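Local coordinates for crossover junction endodeoxyribonuclease Hjc (Sulfolobus solfataricus, PDB 4TKD), which resolves Holliday junctions during genetic recombination, acting as a magnesium-dependent, structure-specific endonuclease that introduces paired nicks in opposing strands of four-way DNA junctions, at residues G82-K90 against F97-R105; R36-I44 against E69-F77. One frame throughout, in Å; residues are numbered along the deposited sequence. Where two conformers were deposited one is given.

Interaction 1 (G82-K90 against F97-R105); sequences GGSLFLGVK and FIPFEKLRR
The Phe100 ring fills the space between two leucines, one on each face. Leu85 CD2 sits over one face, 3.8 Å from the ring centroid and 23° off the normal, a CH-pi contact. Its place over the ring follows from chi1 of -176°, which swings Leu85 CG away from its own backbone N. The CD2 methyl lies toward the rim, and its closest ring atom is Phe100 CG. Leu103 CD1 sits over the opposite face, also toward the rim. Leu87 CD1 reaches the edge of the same ring, while Leu87 CD2 meets Leu103 CD1 at 3.8 Å, the two side chains at about a right angle. Further along, Val89 CG2 packs on Ile98 CD1 at 3.7 Å.

Leu85, Leu87, Val89 and Ile98 lie on the beta hairpin of strands 84-90 and 97-99; Phe100 and Leu103 follow it. Within this chain, strand 97-99 is an outermost strand of the mixed sheet of the PDDEXK nuclease core. Leu87 and Ile98 form an antiparallel hydrogen-bonded pair: Leu87 N gives a bond of 2.7 Å to Ile98 O, and Ile98 N returns one to Leu87 O. The chain then turns into the short 3-10 segment 100-102, and Phe100 N still bonds to Leu85 O at 3.0 Å. That oxygen also accepts from a water, which in turn donates to Glu101 OE1.

The other face of the hairpin carries Phe86, Phe97 and Pro99. Phe86 CD2 comes to 3.7 Å from Pro99 CA, and Phe86 CE2 meets the Pro99 ring at CG. The Phe97 ring lies against Gly88, with Phe97 CD1 4.1 Å from Gly88 CA. Helix 122-133 covers this face through Leu125 and Val129, and Ala131 of the second subunit packs on Pro99.

Interaction 2 (R36-I44 against E69-F77); sequences RKDPIPDII and EQAEGIIEF
The Phe77 ring has Pro41 CD over one face, 3.6 Å from its centroid and 16° off the normal, a CH-pi contact. Ile44 CD1 approaches Phe77 CZ obliquely, and Ile40 CG1 comes near Phe77 CE2. In this PDDEXK nuclease core the segment leading into strand 43-47 lies along helix 68-81. With chi1 at -170°, Phe77 CG turns from its backbone N, and the ring reaches Pro41 with one face and Ile44 CD1 with its CZ end. An alanine here would remove the ring and would probably leave a gap beside Pro41 CD and Ile44 CD1.

One turn earlier, Ile74 CG2 touches Pro41 N at 3.9 Å and also meets the Pro39 and Pro41 rings. Asp42, next in the chain, is an inferred magnesium ligand, and its backbone N bonds to Glu55 OE1. Val26 of the third subunit also packs on Phe77.

At the start of the helix segment, Arg36 NE and Glu69 OE1 form a weak salt bridge of 3.5 Å. Their guanidinium and carboxylate planes stand 83° apart. Arg36 is exposed and poorly ordered, and Glu69 has two conformers, so this link is doubtful as well as weak. Between these ends, Pro39 fits the dent at Gly73, where a side chain would collide with the proline ring: Pro39 CG lies 3.4 Å from Gly73 CA.

Overall arrangement
Both segments of interaction 2 precede those of interaction 1 in the chain, and the centres of the two contacts are about 12 Å apart. Helix 68-81 leads through Gly82 and Gly83 into strand 84-90. The two contacts meet where Phe100 CE1 touches Ile74 CD1 at 3.5 Å and Phe100 CE2 touches Ile75 CG1 at 3.6 Å. Leu85 CD2 also lies 3.7 Å from Ile74 O. Both contacts flank strand 50-58, which carries Glu55, an inferred magnesium ligand, and Lys57, a predicted transition-state stabiliser. At nearest atoms the Leu87 side chain is about 4 Å from those of Glu55 and Lys57, and the Gln70 side chain about 3 Å from both. Asp42 brings another inferred magnesium ligand from interaction 2.

Interaction 1 (G82-K90 against F97-R105)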
loop_
_atom_site.group_PDB
_atom_site.type_symbol
_atom_site.label_atom_id
_atom_site.label_comp_id
_atom_site.label_asym_id
_atom_site.label_seq_id
_atom_site.Cartn_x
_atom_site.Cartn_y
_atom_site.Cartn_z
ATOM N N GLY C 82 -9.085 -1.596 -3.180
ATOM C CA GLY C 82 -7.844 -0.841 -3.298
ATOM C C GLY C 82 -7.862 0.359 -2.372
ATOM O O GLY C 82 -7.069 1.288 -2.551
ATOM N N GLY C 83 -8.757 0.328 -1.377
ATOM C CA GLY C 83 -8.936 1.396 -0.402
ATOM C C GLY C 83 -8.039 1.305 0.813
ATOM O O GLY C 83 -7.403 0.278 1.053
ATOM N N SER C 84 -7.971 2.396 1.587
ATOM C CA SER C 84 -7.153 2.435 2.795
ATOM C C SER C 84 -8.094 2.225 3.980
ATOM O O SER C 84 -9.082 2.952 4.106
ATOM C CB SER C 84 -6.418 3.763 2.892
ATOM O OG SER C 84 -5.551 3.940 1.781
ATOM N N LEU C 85 -7.826 1.175 4.792
ATOM C CA LEU C 85 -8.642 0.767 5.932
ATOM C C LEU C 85 -8.108 1.304 7.254
ATOM O O LEU C 85 -6.919 1.188 7.546
ATOM C CB LEU C 85 -8.825 -0.759 5.969
ATOM C CG LEU C 85 -9.755 -1.354 7.062
ATOM C CD1 LEU C 85 -11.202 -0.880 6.910
ATOM C CD2 LEU C 85 -9.709 -2.864 7.063
ATOM N N PHE C 86 -9.009 1.885 8.054
ATOM C CA PHE C 86 -8.685 2.458 9.347
ATOM C C PHE C 86 -9.732 2.095 10.372
ATOM O O PHE C 86 -10.912 1.923 10.058
ATOM C CB PHE C 86 -8.617 3.995 9.267
ATOM C CG PHE C 86 -7.635 4.538 8.267
ATOM C CD1 PHE C 86 -8.017 4.757 6.940
ATOM C CD2 PHE C 86 -6.332 4.857 8.651
ATOM C CE1 PHE C 86 -7.113 5.273 6.026
ATOM C CE2 PHE C 86 -5.423 5.362 7.726
ATOM C CZ PHE C 86 -5.820 5.566 6.426
ATOM N N LEU C 87 -9.294 2.054 11.630
ATOM C CA LEU C 87 -10.181 1.862 12.760
ATOM C C LEU C 87 -10.427 3.259 13.327
ATOM O O LEU C 87 -9.475 3.983 13.651
ATOM C CB LEU C 87 -9.519 0.937 13.787
ATOM C CG LEU C 87 -10.349 0.046 14.725
ATOM C CD1 LEU C 87 -11.353 -0.832 13.975
ATOM C CD2 LEU C 87 -9.437 -0.896 15.469
ATOM N N GLY C 88 -11.703 3.655 13.347
ATOM C CA GLY C 88 -12.130 4.939 13.886
ATOM C C GLY C 88 -12.436 4.736 15.348
ATOM O O GLY C 88 -13.329 3.954 15.680
ATOM N N VAL C 89 -11.665 5.373 16.230
ATOM C CA VAL C 89 -11.859 5.192 17.668
ATOM C C VAL C 89 -13.128 5.930 18.167
ATOM O O VAL C 89 -13.215 7.157 18.068
ATOM C CB VAL C 89 -10.583 5.480 18.518
ATOM C CG1 VAL C 89 -10.739 4.928 19.923
ATOM C CG2 VAL C 89 -9.315 4.913 17.864
ATOM N N LYS C 90 -14.123 5.153 18.653
ATOM C CA LYS C 90 -15.412 5.617 19.209
ATOM C C LYS C 90 -15.169 6.195 20.630
ATOM O O LYS C 90 -15.439 5.538 21.652
ATOM C CB LYS C 90 -16.394 4.428 19.287
ATOM C CG LYS C 90 -17.524 4.395 18.281
ATOM C CD LYS C 90 -18.451 3.238 18.636
ATOM C CE LYS C 90 -19.849 3.394 18.082
ATOM N NZ LYS C 90 -20.007 2.753 16.747
ATOM N N PHE C 97 -7.684 7.813 14.157
ATOM C CA PHE C 97 -7.824 6.756 13.177
ATOM C C PHE C 97 -6.571 5.882 13.183
ATOM O O PHE C 97 -5.462 6.379 12.979
ATOM C CB PHE C 97 -8.059 7.360 11.781
ATOM C CG PHE C 97 -9.230 8.295 11.708
ATOM C CD1 PHE C 97 -10.515 7.820 11.454
ATOM C CD2 PHE C 97 -9.063 9.650 11.909
ATOM C CE1 PHE C 97 -11.609 8.685 11.446
ATOM C CE2 PHE C 97 -10.155 10.514 11.884
ATOM C CZ PHE C 97 -11.421 10.026 11.667
ATOM N N ILE C 98 -6.760 4.585 13.422
ATOM C CA ILE C 98 -5.674 3.611 13.451
ATOM C C ILE C 98 -5.606 2.850 12.130
ATOM O O ILE C 98 -6.566 2.153 11.801
ATOM C CB ILE C 98 -5.762 2.678 14.696
ATOM C CG1 ILE C 98 -5.623 3.505 15.993
ATOM C CG2 ILE C 98 -4.712 1.563 14.641
ATOM C CD1 ILE C 98 -6.249 2.866 17.245
ATOM N N PRO C 99 -4.481 2.943 11.370
ATOM C CA PRO C 99 -4.367 2.141 10.129
ATOM C C PRO C 99 -4.501 0.668 10.485
ATOM O O PRO C 99 -3.901 0.216 11.464
ATOM C CB PRO C 99 -2.961 2.466 9.604
ATOM C CG PRO C 99 -2.586 3.758 10.283
ATOM C CD PRO C 99 -3.232 3.683 11.641
ATOM N N PHE C 100 -5.359 -0.067 9.751
ATOM C CA PHE C 100 -5.630 -1.460 10.047
ATOM C C PHE C 100 -4.410 -2.357 10.167
ATOM O O PHE C 100 -4.453 -3.321 10.942
ATOM C CB PHE C 100 -6.654 -2.055 9.089
ATOM C CG PHE C 100 -7.616 -2.955 9.812
ATOM C CD1 PHE C 100 -8.647 -2.423 10.584
ATOM C CD2 PHE C 100 -7.496 -4.336 9.727
ATOM C CE1 PHE C 100 -9.538 -3.264 11.260
ATOM C CE2 PHE C 100 -8.389 -5.177 10.401
ATOM C CZ PHE C 100 -9.398 -4.637 11.167
ATOM N N GLU C 101 -3.332 -2.028 9.421
ATOM C CA GLU C 101 -2.049 -2.751 9.414
ATOM C C GLU C 101 -1.278 -2.662 10.733
ATOM O O GLU C 101 -0.384 -3.474 10.953
ATOM C CB GLU C 101 -1.142 -2.349 8.238
ATOM C CG GLU C 101 -1.196 -0.887 7.856
ATOM C CD GLU C 101 -2.200 -0.638 6.755
ATOM O OE1 GLU C 101 -3.380 -0.436 7.103
ATOM O OE2 GLU C 101 -1.848 -0.788 5.562
ATOM N N LYS C 102 -1.644 -1.710 11.621
ATOM C CA LYS C 102 -1.027 -1.540 12.939
ATOM C C LYS C 102 -1.607 -2.546 13.930
ATOM O O LYS C 102 -0.976 -2.796 14.962
ATOM C CB LYS C 102 -1.237 -0.109 13.471
ATOM C CG LYS C 102 -0.733 0.996 12.541
ATOM C CD LYS C 102 0.642 1.531 12.906
ATOM C CE LYS C 102 0.587 2.682 13.892
ATOM N NZ LYS C 102 1.833 3.501 13.855
ATOM N N LEU C 103 -2.807 -3.118 13.642
ATOM C CA LEU C 103 -3.417 -4.080 14.556
ATOM C C LEU C 103 -2.645 -5.396 14.527
ATOM O O LEU C 103 -2.122 -5.779 13.480
ATOM C CB LEU C 103 -4.914 -4.363 14.259
ATOM C CG LEU C 103 -5.923 -3.224 14.069
ATOM C CD1 LEU C 103 -7.333 -3.753 14.240
ATOM C CD2 LEU C 103 -5.706 -2.087 15.045
ATOM N N ARG C 104 -2.595 -6.095 15.669
ATOM C CA ARG C 104 -1.914 -7.384 15.741
ATOM C C ARG C 104 -2.926 -8.517 15.735
ATOM O O ARG C 104 -3.995 -8.402 16.328
ATOM C CB ARG C 104 -0.921 -7.463 16.930
ATOM C CG ARG C 104 -1.546 -7.465 18.324
ATOM C CD ARG C 104 -0.585 -7.960 19.394
ATOM N NE ARG C 104 -1.234 -8.942 20.265
ATOM C CZ ARG C 104 -1.835 -8.652 21.416
ATOM N NH1 ARG C 104 -1.856 -7.399 21.865
ATOM N NH2 ARG C 104 -2.420 -9.609 22.127
ATOM N N ARG C 105 -2.609 -9.588 15.032
ATOM C CA ARG C 105 -3.517 -10.723 14.979
ATOM C C ARG C 105 -3.250 -11.585 16.219
ATOM O O ARG C 105 -2.085 -11.854 16.555
ATOM C CB ARG C 105 -3.359 -11.501 13.660
ATOM C CG ARG C 105 -4.316 -12.681 13.494
ATOM C CD ARG C 105 -3.969 -13.553 12.298
ATOM N NE ARG C 105 -2.658 -14.204 12.429
ATOM C CZ ARG C 105 -1.707 -14.173 11.499
ATOM N NH1 ARG C 105 -1.912 -13.547 10.347
ATOM N NH2 ARG C 105 -0.544 -14.777 11.712
HETATM O O HOH W 1 -4.555 2.022 6.254
#

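Interaction 2 (R36-I44 against E69-F77)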
loop_
_atom_site.group_PDB
_atom_site.type_symbol
_atom_site.label_atom_id
_atom_site.label_comp_id
_atom_site.label_asym_id
_atom_site.label_seq_id
_atom_site.Cartn_x
_atom_site.Cartn_y
_atom_site.Cartn_z
ATOM N N ARG C 36 -21.817 -10.413 9.962
ATOM C CA ARG C 36 -20.687 -11.304 10.343
ATOM C C ARG C 36 -19.936 -11.794 9.087
ATOM O O ARG C 36 -18.718 -11.891 9.094
ATOM C CB ARG C 36 -21.185 -12.483 11.221
ATOM C CG ARG C 36 -20.148 -13.504 11.675
ATOM C CD ARG C 36 -20.858 -14.776 12.089
ATOM N NE ARG C 36 -19.944 -15.891 12.354
ATOM C CZ ARG C 36 -20.337 -17.135 12.623
ATOM N NH1 ARG C 36 -21.626 -17.439 12.649
ATOM N NH2 ARG C 36 -19.442 -18.081 12.874
ATOM N N LYS C 37 -20.696 -12.122 8.029
ATOM C CA LYS C 37 -20.260 -12.556 6.716
ATOM C C LYS C 37 -20.560 -11.417 5.739
ATOM O O LYS C 37 -21.637 -10.802 5.781
ATOM C CB LYS C 37 -20.954 -13.868 6.295
ATOM C CG LYS C 37 -20.460 -14.446 4.956
ATOM C CD LYS C 37 -19.027 -15.014 5.020
ATOM C CE LYS C 37 -18.152 -14.453 3.922
ATOM N NZ LYS C 37 -16.945 -15.289 3.681
ATOM N N ASP C 38 -19.584 -11.129 4.879
ATOM C CA ASP C 38 -19.635 -10.030 3.940
ATOM C C ASP C 38 -19.791 -8.692 4.683
ATOM O O ASP C 38 -20.673 -7.898 4.350
ATOM C CB ASP C 38 -20.666 -10.269 2.822
ATOM C CG ASP C 38 -20.068 -11.033 1.653
ATOM O OD1 ASP C 38 -19.708 -12.224 1.839
ATOM O OD2 ASP C 38 -19.900 -10.425 0.575
ATOM N N PRO C 39 -18.974 -8.427 5.737
ATOM C CA PRO C 39 -19.111 -7.140 6.413
ATOM C C PRO C 39 -18.639 -6.036 5.492
ATOM O O PRO C 39 -17.809 -6.240 4.589
ATOM C CB PRO C 39 -18.247 -7.278 7.665
ATOM C CG PRO C 39 -17.205 -8.224 7.281
ATOM C CD PRO C 39 -17.850 -9.205 6.308
ATOM N N ILE C 40 -19.240 -4.885 5.694
ATOM C CA ILE C 40 -18.971 -3.669 4.941
ATOM C C ILE C 40 -18.444 -2.652 5.931
ATOM O O ILE C 40 -19.051 -2.477 6.996
ATOM C CB ILE C 40 -20.287 -3.189 4.235
ATOM C CG1 ILE C 40 -20.728 -4.195 3.116
ATOM C CG2 ILE C 40 -20.169 -1.764 3.662
ATOM C CD1 ILE C 40 -22.155 -4.028 2.663
ATOM N N PRO C 41 -17.338 -1.942 5.626
ATOM C CA PRO C 41 -16.882 -0.867 6.546
ATOM C C PRO C 41 -17.987 0.163 6.861
ATOM O O PRO C 41 -18.811 0.474 5.990
ATOM C CB PRO C 41 -15.709 -0.235 5.789
ATOM C CG PRO C 41 -15.255 -1.309 4.832
ATOM C CD PRO C 41 -16.503 -1.996 4.408
ATOM N N ASP C 42 -18.032 0.652 8.123
ATOM C CA ASP C 42 -19.015 1.623 8.640
ATOM C C ASP C 42 -19.104 2.867 7.822
ATOM O O ASP C 42 -20.205 3.377 7.621
ATOM C CB ASP C 42 -18.738 1.993 10.114
ATOM C CG ASP C 42 -18.919 0.818 11.050
ATOM O OD1 ASP C 42 -19.943 0.114 10.929
ATOM O OD2 ASP C 42 -18.039 0.602 11.903
ATOM N N ILE C 43 -17.952 3.364 7.355
ATOM C CA ILE C 43 -17.878 4.581 6.564
ATOM C C ILE C 43 -17.025 4.325 5.348
ATOM O O ILE C 43 -15.901 3.803 5.461
ATOM C CB ILE C 43 -17.309 5.767 7.390
ATOM C CG1 ILE C 43 -18.152 6.076 8.656
ATOM C CG2 ILE C 43 -17.136 7.025 6.513
ATOM C CD1 ILE C 43 -17.424 6.967 9.715
ATOM N N ILE C 44 -17.562 4.709 4.185
ATOM C CA ILE C 44 -16.856 4.639 2.927
ATOM C C ILE C 44 -16.819 6.066 2.423
ATOM O O ILE C 44 -17.867 6.678 2.235
ATOM C CB ILE C 44 -17.501 3.659 1.913
ATOM C CG1 ILE C 44 -17.418 2.227 2.429
ATOM C CG2 ILE C 44 -16.830 3.765 0.535
ATOM C CD1 ILE C 44 -18.454 1.306 1.825
ATOM N N GLU C 69 -13.992 -12.801 12.095
ATOM C CA GLU C 69 -14.853 -12.791 10.912
ATOM C C GLU C 69 -15.146 -11.385 10.421
ATOM O O GLU C 69 -15.085 -11.173 9.211
ATOM C CB GLU C 69 -16.151 -13.593 11.191
ATOM C CG GLU C 69 -15.941 -14.916 11.945
ATOM C CD GLU C 69 -16.082 -14.920 13.467
ATOM O OE1 GLU C 69 -16.850 -15.765 13.984
ATOM O OE2 GLU C 69 -15.386 -14.127 14.145
ATOM N N GLN C 70 -15.348 -10.403 11.346
ATOM C CA GLN C 70 -15.541 -8.995 10.987
ATOM C C GLN C 70 -14.245 -8.439 10.379
ATOM O O GLN C 70 -14.290 -7.846 9.309
ATOM C CB GLN C 70 -15.954 -8.170 12.210
ATOM C CG GLN C 70 -16.052 -6.662 11.943
ATOM C CD GLN C 70 -16.434 -5.886 13.168
ATOM O OE1 GLN C 70 -15.822 -6.000 14.230
ATOM N NE2 GLN C 70 -17.411 -5.033 13.030
ATOM N N ALA C 71 -13.105 -8.647 11.052
ATOM C CA ALA C 71 -11.796 -8.189 10.600
ATOM C C ALA C 71 -11.472 -8.729 9.216
ATOM O O ALA C 71 -11.161 -7.933 8.336
ATOM C CB ALA C 71 -10.727 -8.619 11.582
ATOM N N GLU C 72 -11.598 -10.065 9.010
ATOM C CA GLU C 72 -11.307 -10.708 7.724
ATOM C C GLU C 72 -12.110 -10.134 6.566
ATOM O O GLU C 72 -11.520 -9.824 5.526
ATOM C CB GLU C 72 -11.432 -12.245 7.807
ATOM C CG GLU C 72 -10.225 -12.878 8.510
ATOM C CD GLU C 72 -10.360 -14.326 8.935
ATOM O OE1 GLU C 72 -11.404 -14.944 8.630
ATOM O OE2 GLU C 72 -9.421 -14.845 9.579
ATOM N N GLY C 73 -13.407 -9.913 6.793
ATOM C CA GLY C 73 -14.310 -9.343 5.798
ATOM C C GLY C 73 -13.988 -7.914 5.432
ATOM O O GLY C 73 -13.999 -7.590 4.248
ATOM N N ILE C 74 -13.652 -7.054 6.426
ATOM C CA ILE C 74 -13.297 -5.659 6.142
ATOM C C ILE C 74 -11.933 -5.558 5.449
ATOM O O ILE C 74 -11.753 -4.682 4.607
ATOM C CB ILE C 74 -13.534 -4.630 7.291
ATOM C CG1 ILE C 74 -12.701 -4.970 8.545
ATOM C CG2 ILE C 74 -15.026 -4.468 7.587
ATOM C CD1 ILE C 74 -12.554 -3.904 9.581
ATOM N N ILE C 75 -10.984 -6.480 5.802
ATOM C CA ILE C 75 -9.638 -6.560 5.217
ATOM C C ILE C 75 -9.804 -6.905 3.718
ATOM O O ILE C 75 -9.132 -6.333 2.847
ATOM C CB ILE C 75 -8.759 -7.614 5.981
ATOM C CG1 ILE C 75 -8.237 -7.064 7.331
ATOM C CG2 ILE C 75 -7.571 -8.099 5.121
ATOM C CD1 ILE C 75 -7.803 -8.140 8.343
ATOM N N GLU C 76 -10.693 -7.846 3.442
ATOM C CA GLU C 76 -10.976 -8.340 2.098
ATOM C C GLU C 76 -11.653 -7.251 1.224
ATOM O O GLU C 76 -11.282 -7.068 0.060
ATOM C CB GLU C 76 -11.836 -9.616 2.171
ATOM C CG GLU C 76 -11.092 -10.946 2.237
ATOM C CD GLU C 76 -10.038 -11.189 1.173
ATOM O OE1 GLU C 76 -8.877 -10.833 1.453
ATOM O OE2 GLU C 76 -10.318 -11.870 0.164
ATOM N N PHE C 77 -12.614 -6.521 1.798
ATOM C CA PHE C 77 -13.300 -5.403 1.123
ATOM C C PHE C 77 -12.232 -4.353 0.759
ATOM O O PHE C 77 -12.187 -3.926 -0.390
ATOM C CB PHE C 77 -14.364 -4.792 2.069
ATOM C CG PHE C 77 -15.323 -3.787 1.476
ATOM C CD1 PHE C 77 -14.953 -2.454 1.319
ATOM C CD2 PHE C 77 -16.608 -4.173 1.090
ATOM C CE1 PHE C 77 -15.842 -1.525 0.774
ATOM C CE2 PHE C 77 -17.490 -3.245 0.525
ATOM C CZ PHE C 77 -17.106 -1.923 0.385
#